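Local atomic coordinates of amicyanin (Paracoccus versutus, PDB entry 1ID2), a protein that carries electrons as a type 1 blue copper protein, probably cycling a single bound copper ion between its oxidised and reduced states. Residues A[2-7]-A[79-84]; A[25-30]-A[48-53]. All coordinates share one frame; numbering follows the deposited sequence.

Interaction 1: A[2-7]-A[79-84]; sequences DKITVT and YAITFN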
loop_
_atom_site.group_PDB
_atom_site.type_symbol
_atom_site.label_atom_id
_atom_site.label_comp_id
_atom_site.label_asym_id
_atom_site.label_seq_id
_atom_site.Cartn_x
_atom_site.Cartn_y
_atom_site.Cartn_z
ATOM N N ASP A 2 -4.472 14.774 -4.172
ATOM C CA ASP A 2 -4.411 13.581 -3.337
ATOM C C ASP A 2 -3.521 13.848 -2.106
ATOM O O ASP A 2 -2.564 14.638 -2.159
ATOM C CB ASP A 2 -3.839 12.389 -4.151
ATOM C CG ASP A 2 -4.931 11.487 -4.782
ATOM O OD1 ASP A 2 -5.312 11.719 -5.953
ATOM O OD2 ASP A 2 -5.299 10.456 -4.169
ATOM N N LYS A 3 -3.867 13.201 -1.000
ATOM C CA LYS A 3 -3.002 13.077 0.165
ATOM C C LYS A 3 -1.733 12.240 -0.092
ATOM O O LYS A 3 -0.937 12.040 0.816
ATOM C CB LYS A 3 -3.788 12.420 1.296
ATOM C CG LYS A 3 -4.499 13.381 2.204
ATOM C CD LYS A 3 -5.729 13.962 1.542
ATOM C CE LYS A 3 -6.629 14.611 2.594
ATOM N NZ LYS A 3 -6.922 13.721 3.772
ATOM N N ILE A 4 -1.630 11.633 -1.271
ATOM C CA ILE A 4 -0.583 10.660 -1.558
ATOM C C ILE A 4 0.092 10.934 -2.901
ATOM O O ILE A 4 -0.432 11.665 -3.742
ATOM C CB ILE A 4 -1.139 9.210 -1.574
ATOM C CG1 ILE A 4 -2.169 9.053 -2.688
ATOM C CG2 ILE A 4 -1.750 8.869 -0.229
ATOM C CD1 ILE A 4 -2.567 7.601 -2.968
ATOM N N THR A 5 1.270 10.351 -3.086
ATOM C CA THR A 5 1.962 10.390 -4.367
ATOM C C THR A 5 2.315 8.968 -4.777
ATOM O O THR A 5 2.879 8.182 -3.993
ATOM C CB THR A 5 3.271 11.249 -4.296
ATOM O OG1 THR A 5 2.952 12.585 -3.889
ATOM C CG2 THR A 5 3.963 11.313 -5.650
ATOM N N VAL A 6 1.909 8.617 -5.987
ATOM C CA VAL A 6 2.232 7.317 -6.527
ATOM C C VAL A 6 3.279 7.418 -7.629
ATOM O O VAL A 6 2.999 7.912 -8.732
ATOM C CB VAL A 6 0.971 6.577 -6.989
ATOM C CG1 VAL A 6 1.327 5.204 -7.500
ATOM C CG2 VAL A 6 0.012 6.471 -5.807
ATOM N N THR A 7 4.493 7.491 -7.099
ATOM C CA THR A 7 5.631 6.723 -7.570
ATOM C C THR A 7 5.397 6.063 -8.941
ATOM O O THR A 7 5.490 6.713 -9.993
ATOM C CB THR A 7 5.953 5.663 -6.486
ATOM O OG1 THR A 7 5.573 6.195 -5.199
ATOM C CG2 THR A 7 7.454 5.294 -6.485
ATOM N N TYR A 79 4.893 -2.551 -4.266
ATOM C CA TYR A 79 4.139 -1.364 -4.658
ATOM C C TYR A 79 4.329 -0.262 -3.624
ATOM O O TYR A 79 4.409 -0.541 -2.426
ATOM C CB TYR A 79 2.662 -1.722 -4.806
ATOM C CG TYR A 79 1.819 -0.661 -5.470
ATOM C CD1 TYR A 79 1.055 0.205 -4.700
ATOM C CD2 TYR A 79 1.731 -0.566 -6.858
ATOM C CE1 TYR A 79 0.226 1.126 -5.272
ATOM C CE2 TYR A 79 0.887 0.371 -7.448
ATOM C CZ TYR A 79 0.133 1.206 -6.633
ATOM O OH TYR A 79 -0.754 2.119 -7.141
ATOM N N ALA A 80 4.511 0.970 -4.103
ATOM C CA ALA A 80 4.893 2.089 -3.247
ATOM C C ALA A 80 3.880 3.211 -3.311
ATOM O O ALA A 80 3.388 3.565 -4.385
ATOM C CB ALA A 80 6.256 2.623 -3.652
ATOM N N ILE A 81 3.607 3.781 -2.147
ATOM C CA ILE A 81 2.780 4.959 -2.026
ATOM C C ILE A 81 3.491 5.872 -1.049
ATOM O O ILE A 81 3.885 5.438 0.055
ATOM C CB ILE A 81 1.350 4.636 -1.479
ATOM C CG1 ILE A 81 0.620 3.683 -2.413
ATOM C CG2 ILE A 81 0.538 5.920 -1.377
ATOM C CD1 ILE A 81 -0.798 3.349 -1.985
ATOM N N THR A 82 3.661 7.129 -1.459
ATOM C CA THR A 82 4.195 8.169 -0.596
ATOM C C THR A 82 3.053 8.962 0.037
ATOM O O THR A 82 2.193 9.480 -0.665
ATOM C CB THR A 82 5.096 9.094 -1.403
ATOM O OG1 THR A 82 6.167 8.318 -1.955
ATOM C CG2 THR A 82 5.654 10.211 -0.533
ATOM N N PHE A 83 3.076 9.073 1.364
ATOM C CA PHE A 83 1.996 9.705 2.117
ATOM C C PHE A 83 2.442 11.086 2.537
ATOM O O PHE A 83 3.338 11.235 3.357
ATOM C CB PHE A 83 1.637 8.883 3.363
ATOM C CG PHE A 83 0.838 7.655 3.058
ATOM C CD1 PHE A 83 1.467 6.464 2.729
ATOM C CD2 PHE A 83 -0.545 7.700 3.038
ATOM C CE1 PHE A 83 0.716 5.349 2.374
ATOM C CE2 PHE A 83 -1.302 6.583 2.690
ATOM C CZ PHE A 83 -0.675 5.416 2.356
ATOM N N ASN A 84 1.798 12.098 1.977
ATOM C CA ASN A 84 2.261 13.462 2.143
ATOM C C ASN A 84 1.627 14.133 3.329
ATOM O O ASN A 84 2.241 14.996 3.946
ATOM C CB ASN A 84 1.973 14.268 0.888
ATOM C CG ASN A 84 2.634 13.685 -0.321
ATOM O OD1 ASN A 84 3.832 13.390 -0.312
ATOM N ND2 ASN A 84 1.855 13.464 -1.358
#
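T5 and T82 make the antiparallel hydrogen-bonded pair here. T5 N gives a short bond to T82 O at 2.7 Å, and T82 N returns one to T5 O at 2.9 Å, both in the plane of the accepting carbonyl. Two residues along, N84 N gives a bond to K3 O at 3.0 Å, with I4 and F83 between as a non-hydrogen-bonded pair. N84 also folds its amide back across the edge strand: CG lies anti to its own carbonyl carbon (chi1 -59°), and ND2 donates to T5 OG1 at 2.9 Å, nearly straight and in the amide plane. On the I4 and F83 side of the sheet, CG2 of I4 lies 3.7 Å from CD2 of the F83 ring, while I81 CG2 sits over one face of that ring, offset toward its rim, and meets I4 CB at 3.7 Å. Farther along, the V6 and Y79 side chains cross at about a right angle, V6 CG1 3.7 Å from Y79 OH. F83 packs beside V44 of the next strand and against V103 and V105 of the other sheet. On the T5 and T82 face, T82 OG1 bonds T43 OG1. An edge strand is thus zipped onto a cupredoxin sheet: apolar contacts line the inner face, an asparagine-threonine bond fastens the outer.

Interaction 2: A[25-30]-A[48-53]; sequences GIEKMK and NGEVMP
Strand 22-27 ends in a type I' turn from E27 to K30, closed by reciprocal backbone bonds between those two residues. Alongside it, I26 pairs in parallel with N48, and G49 N donates to I26 O at 2.9 Å in the carbonyl plane. N48 makes an Asx turn, its OD1 accepting from E50 N at 3.1 Å from above the amide carbonyl plane, while its ND2 bonds M52 O at 2.9 Å. That hairpin end and this loop meet at E50, whose carboxylate reaches across to the turn on a chain extended beyond CG, although CG itself takes the crowded position (chi1 48°). E50 OE1 accepts twice: from K28 N at 2.6 Å, above the carboxylate plane, and from K28 NZ at 2.7 Å, nearly along the C-O axis. E50 OE2 takes M29 N at 3.1 Å through its syn lone pair and also bonds NE2 of the copper ligand H54. K28, bent along its length, forms a salt bridge to E27 OE1 as well. Tip to tip, M29 CE touches M52 CE at 3.6 Å. An alanine in place of E50 would remove both carboxylate oxygens and would probably loosen the turn and leave H54 less firmly oriented. The buried carboxylate thus acts as a second-shell anchor, and its charge is likely to polarise the H54 imidazole at the copper site.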
loop_
_atom_site.group_PDB
_atom_site.type_symbol
_atom_site.label_atom_id
_atom_site.label_comp_id
_atom_site.label_asym_id
_atom_site.label_seq_id
_atom_site.Cartn_x
_atom_site.Cartn_y
_atom_site.Cartn_z
ATOM N N GLY A 25 4.510 -6.707 4.259
ATOM C CA GLY A 25 4.437 -7.961 3.532
ATOM C C GLY A 25 3.029 -8.493 3.431
ATOM O O GLY A 25 2.159 -8.166 4.252
ATOM N N ILE A 26 2.787 -9.263 2.380
ATOM C CA ILE A 26 1.488 -9.874 2.176
ATOM C C ILE A 26 1.636 -11.390 2.047
ATOM O O ILE A 26 2.223 -11.876 1.080
ATOM C CB ILE A 26 0.790 -9.305 0.905
ATOM C CG1 ILE A 26 0.857 -7.764 0.892
ATOM C CG2 ILE A 26 -0.657 -9.764 0.882
ATOM C CD1 ILE A 26 0.534 -7.121 -0.454
ATOM N N GLU A 27 1.084 -12.128 3.010
ATOM C CA GLU A 27 1.140 -13.585 2.990
ATOM C C GLU A 27 -0.146 -14.117 3.544
ATOM O O GLU A 27 -0.686 -13.574 4.503
ATOM C CB GLU A 27 2.275 -14.128 3.861
ATOM C CG GLU A 27 3.522 -14.562 3.139
ATOM C CD GLU A 27 3.307 -15.732 2.207
ATOM O OE1 GLU A 27 3.275 -16.888 2.659
ATOM O OE2 GLU A 27 3.321 -15.501 0.993
ATOM N N LYS A 28 -0.572 -15.240 2.976
ATOM C CA LYS A 28 -1.735 -15.994 3.418
ATOM C C LYS A 28 -2.980 -15.136 3.646
ATOM O O LYS A 28 -3.683 -15.254 4.646
ATOM C CB LYS A 28 -1.352 -16.858 4.625
ATOM C CG LYS A 28 0.062 -17.540 4.463
ATOM C CD LYS A 28 0.120 -18.885 3.642
ATOM C CE LYS A 28 -0.472 -18.797 2.213
ATOM N NZ LYS A 28 0.454 -18.398 1.078
ATOM N N MET A 29 -3.310 -14.392 2.591
ATOM C CA MET A 29 -4.475 -13.536 2.526
ATOM C C MET A 29 -4.516 -12.507 3.649
ATOM O O MET A 29 -5.595 -12.038 4.007
ATOM C CB MET A 29 -5.758 -14.375 2.539
ATOM C CG MET A 29 -5.779 -15.489 1.512
ATOM S SD MET A 29 -5.758 -14.956 -0.179
ATOM C CE MET A 29 -7.491 -14.621 -0.509
ATOM N N LYS A 30 -3.344 -12.082 4.121
ATOM C CA LYS A 30 -3.236 -11.073 5.186
ATOM C C LYS A 30 -2.187 -10.051 4.783
ATOM O O LYS A 30 -1.152 -10.408 4.227
ATOM C CB LYS A 30 -2.744 -11.704 6.491
ATOM C CG LYS A 30 -3.744 -12.530 7.266
ATOM C CD LYS A 30 -3.032 -13.494 8.219
ATOM C CE LYS A 30 -2.314 -12.774 9.353
ATOM N NZ LYS A 30 -1.492 -13.709 10.181
ATOM N N ASN A 48 4.068 -8.545 -2.171
ATOM C CA ASN A 48 3.258 -9.735 -2.196
ATOM C C ASN A 48 4.140 -10.982 -2.221
ATOM O O ASN A 48 4.966 -11.148 -3.128
ATOM C CB ASN A 48 2.344 -9.722 -3.435
ATOM C CG ASN A 48 1.359 -10.887 -3.434
ATOM O OD1 ASN A 48 1.201 -11.550 -2.429
ATOM N ND2 ASN A 48 0.699 -11.128 -4.562
ATOM N N GLY A 49 3.978 -11.834 -1.221
ATOM C CA GLY A 49 4.780 -13.027 -1.142
ATOM C C GLY A 49 4.162 -14.227 -1.831
ATOM O O GLY A 49 4.826 -15.245 -1.963
ATOM N N GLU A 50 2.905 -14.146 -2.256
ATOM C CA GLU A 50 2.219 -15.340 -2.739
ATOM C C GLU A 50 1.705 -15.198 -4.155
ATOM O O GLU A 50 1.635 -14.086 -4.686
ATOM C CB GLU A 50 1.074 -15.731 -1.789
ATOM C CG GLU A 50 0.133 -14.602 -1.373
ATOM C CD GLU A 50 -0.875 -15.036 -0.305
ATOM O OE1 GLU A 50 -0.595 -15.991 0.443
ATOM O OE2 GLU A 50 -1.933 -14.386 -0.179
ATOM N N VAL A 51 1.257 -16.306 -4.736
ATOM C CA VAL A 51 0.740 -16.298 -6.110
ATOM C C VAL A 51 -0.650 -15.683 -6.315
ATOM O O VAL A 51 -1.014 -15.342 -7.438
ATOM C CB VAL A 51 0.744 -17.721 -6.732
ATOM C CG1 VAL A 51 2.146 -18.145 -7.019
ATOM C CG2 VAL A 51 0.121 -18.710 -5.792
ATOM N N MET A 52 -1.458 -15.628 -5.260
ATOM C CA MET A 52 -2.701 -14.847 -5.282
ATOM C C MET A 52 -2.391 -13.373 -5.489
ATOM O O MET A 52 -1.696 -12.765 -4.691
ATOM C CB MET A 52 -3.443 -14.988 -3.960
ATOM C CG MET A 52 -4.796 -14.300 -3.929
ATOM S SD MET A 52 -6.032 -15.216 -4.827
ATOM C CE MET A 52 -6.654 -16.325 -3.542
ATOM N N PRO A 53 -3.017 -12.751 -6.480
ATOM C CA PRO A 53 -2.670 -11.342 -6.644
ATOM C C PRO A 53 -3.390 -10.486 -5.614
ATOM O O PRO A 53 -4.529 -10.770 -5.245
ATOM C CB PRO A 53 -3.097 -11.040 -8.082
ATOM C CG PRO A 53 -3.145 -12.411 -8.743
ATOM C CD PRO A 53 -3.699 -13.286 -7.667
#

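In the fold
From the N terminus, the chain first lays down residues 2-7, the start of edge strand 4-13, which wait for a partner more than seventy residues later. Strand 22-27 then turns back into 30-31, the chain visits 35-38 in the other sheet, and it returns to the first as 43-48, parallel to 22-27, before entering the loop at 48-53, where interaction 2 closes a short loop. Only at 79-84 does interaction 1 close the long one, so the shorter closure is nested within the longer. Both reach the same five-stranded sheet, about 21 Å apart between centres. Interaction 1 joins the edge strand to strand 77-83; interaction 2 ties a hairpin to the loop leading to copper ligand H54.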